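Local coordinates for cell division control protein 4 (Saccharomyces cerevisiae, PDB 3V7D) that recognises phosphorylated target proteins, such as the CDK inhibitor SIC1, as the substrate-binding F-box subunit of an SCF ubiquitin ligase, at residues 103-108 with 414-419. The protein carries 1 engineered substitution. Sequence-based numbering, arbitrary orientation.
Sequences KNWYNP and FNIYNL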
# COMPACT_ATOMS: atom_id res chain seq x y z
N LYS B 103 8.88 7.75 9.17
CA LYS B 103 9.93 8.75 9.38
C LYS B 103 11.24 8.10 9.80
O LYS B 103 12.31 8.54 9.38
CB LYS B 103 9.49 9.79 10.41
CG LYS B 103 8.78 10.99 9.80
CD LYS B 103 8.27 11.95 10.87
CE LYS B 103 8.01 13.33 10.29
NZ LYS B 103 7.19 13.29 9.05
N ASN B 104 11.16 7.04 10.60
CA ASN B 104 12.35 6.28 10.98
C ASN B 104 13.00 5.61 9.77
O ASN B 104 14.20 5.73 9.57
CB ASN B 104 12.02 5.26 12.06
CG ASN B 104 11.64 5.91 13.38
OD1 ASN B 104 11.99 7.06 13.64
ND2 ASN B 104 10.92 5.17 14.21
N TRP B 105 12.19 4.92 8.96
CA TRP B 105 12.66 4.32 7.71
C TRP B 105 13.35 5.34 6.81
O TRP B 105 14.33 5.03 6.13
CB TRP B 105 11.48 3.71 6.93
CG TRP B 105 11.09 2.32 7.32
CD1 TRP B 105 10.19 1.95 8.27
CD2 TRP B 105 11.57 1.10 6.73
NE1 TRP B 105 10.08 0.58 8.33
CE2 TRP B 105 10.91 0.03 7.39
CE3 TRP B 105 12.49 0.80 5.72
CZ2 TRP B 105 11.15 -1.30 7.07
CZ3 TRP B 105 12.72 -0.53 5.40
CH2 TRP B 105 12.06 -1.56 6.07
N TYR B 106 12.82 6.57 6.79
CA TYR B 106 13.31 7.62 5.90
C TYR B 106 14.48 8.41 6.49
O TYR B 106 15.19 9.10 5.77
CB TYR B 106 12.18 8.60 5.56
CG TYR B 106 11.26 8.16 4.44
CD1 TYR B 106 11.49 6.99 3.72
CD2 TYR B 106 10.15 8.93 4.09
CE1 TYR B 106 10.65 6.60 2.70
CE2 TYR B 106 9.30 8.54 3.06
CZ TYR B 106 9.56 7.38 2.37
OH TYR B 106 8.72 6.99 1.36
N ASN B 107 14.67 8.33 7.80
CA ASN B 107 15.74 9.08 8.45
C ASN B 107 17.10 8.40 8.30
O ASN B 107 17.36 7.37 8.92
CB ASN B 107 15.42 9.28 9.93
CG ASN B 107 16.37 10.26 10.61
OD1 ASN B 107 17.38 10.67 10.04
ND2 ASN B 107 16.04 10.62 11.85
N PRO B 108 18.00 9.01 7.50
CA PRO B 108 19.32 8.41 7.24
C PRO B 108 20.18 8.34 8.51
O PRO B 108 21.20 7.66 8.52
CB PRO B 108 19.95 9.37 6.23
CG PRO B 108 19.29 10.68 6.49
CD PRO B 108 17.88 10.36 6.92
N PHE B 414 22.94 -4.72 0.54
CA PHE B 414 21.61 -4.68 1.12
C PHE B 414 21.23 -3.20 1.19
O PHE B 414 21.80 -2.44 1.97
CB PHE B 414 21.64 -5.31 2.51
CG PHE B 414 20.29 -5.38 3.19
CD1 PHE B 414 19.38 -6.37 2.86
CD2 PHE B 414 19.95 -4.46 4.18
CE1 PHE B 414 18.15 -6.44 3.49
CE2 PHE B 414 18.72 -4.52 4.81
CZ PHE B 414 17.82 -5.51 4.47
N ASN B 415 20.28 -2.80 0.34
CA ASN B 415 19.94 -1.39 0.18
C ASN B 415 18.49 -1.05 0.53
O ASN B 415 17.57 -1.81 0.22
CB ASN B 415 20.24 -0.94 -1.25
CG ASN B 415 21.69 -1.11 -1.63
OD1 ASN B 415 22.59 -0.69 -0.89
ND2 ASN B 415 21.94 -1.74 -2.77
N ILE B 416 18.30 0.10 1.16
CA ILE B 416 16.97 0.61 1.47
C ILE B 416 16.78 1.94 0.75
O ILE B 416 17.55 2.88 0.97
CB ILE B 416 16.80 0.79 3.00
CG1 ILE B 416 17.04 -0.54 3.72
CG2 ILE B 416 15.41 1.33 3.33
CD1 ILE B 416 16.92 -0.45 5.23
N TYR B 417 15.78 2.01 -0.12
CA TYR B 417 15.53 3.23 -0.90
C TYR B 417 14.23 3.94 -0.52
O TYR B 417 13.19 3.31 -0.34
CB TYR B 417 15.49 2.93 -2.39
CG TYR B 417 16.70 2.22 -2.97
CD1 TYR B 417 16.77 0.83 -2.99
CD2 TYR B 417 17.75 2.94 -3.52
CE1 TYR B 417 17.87 0.18 -3.53
CE2 TYR B 417 18.85 2.30 -4.06
CZ TYR B 417 18.90 0.92 -4.06
OH TYR B 417 20.00 0.29 -4.61
N ASN B 418 14.31 5.26 -0.41
CA ASN B 418 13.13 6.12 -0.28
C ASN B 418 12.53 6.33 -1.66
O ASN B 418 13.12 7.02 -2.50
CB ASN B 418 13.55 7.46 0.32
CG ASN B 418 12.38 8.42 0.54
OD1 ASN B 418 11.36 8.37 -0.16
ND2 ASN B 418 12.54 9.31 1.51
N LEU B 419 11.36 5.75 -1.91
CA LEU B 419 10.74 5.84 -3.23
C LEU B 419 10.11 7.20 -3.53
O LEU B 419 9.84 7.51 -4.69
CB LEU B 419 9.71 4.72 -3.43
CG LEU B 419 10.28 3.30 -3.47
CD1 LEU B 419 9.20 2.30 -3.86
CD2 LEU B 419 11.47 3.21 -4.44
O HOH W 1 14.99 9.53 3.05
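Y106 and N418 mark the closest approach of the two backbones, their CA atoms 6.4 Å apart, where the last turn of helix 87-106 meets the end of strand 413-418. No direct hydrogen bond joins the segments; the evidence for their association is a stacked pair, an apolar touch and a shared water. The carboxamide of N418 lies flat over one face of the Y106 ring, the two planes only 11° apart. Its ND2 sits 3.2 Å above the ring plane over the centre, while OD1 extends toward the phenol end, 3.3 Å from CZ of Y106. N418 leaves the strand on the side facing the helix, and with CG anti to the backbone N (chi1 -178°) its amide is carried across the face of the ring. Hydrogen bonds at both ends restrict its rotation: OD1 accepts from the backbone N of R420, closing an Asx turn, and also from that of S421, and ND2 donates to a water, 2.9 Å from its oxygen. The same water donates to the carbonyl O of Y106 at 2.8 Å, bridging the helix end to the strand. Y106 OH is held separately, by a hydrogen bond with the carbonyl O of N404. The second point of contact is purely apolar. I416 directs CG2 at the six-membered end of the W105 indole, near the ring plane, and comes within 3.8 Å of CE3. The indole is fixed elsewhere by a hydrogen bond from NE1 to the carbonyl O of G443 and by stacking with F463. Through these contacts the end of helix 87-106, the last helix before the first propeller strand, 113-118, rests against the WD40 propeller: I405 of strand 405-410 touches both W105 and Y106, and L446 of strand 445-452, in the adjacent blade, packs on W105 and I416.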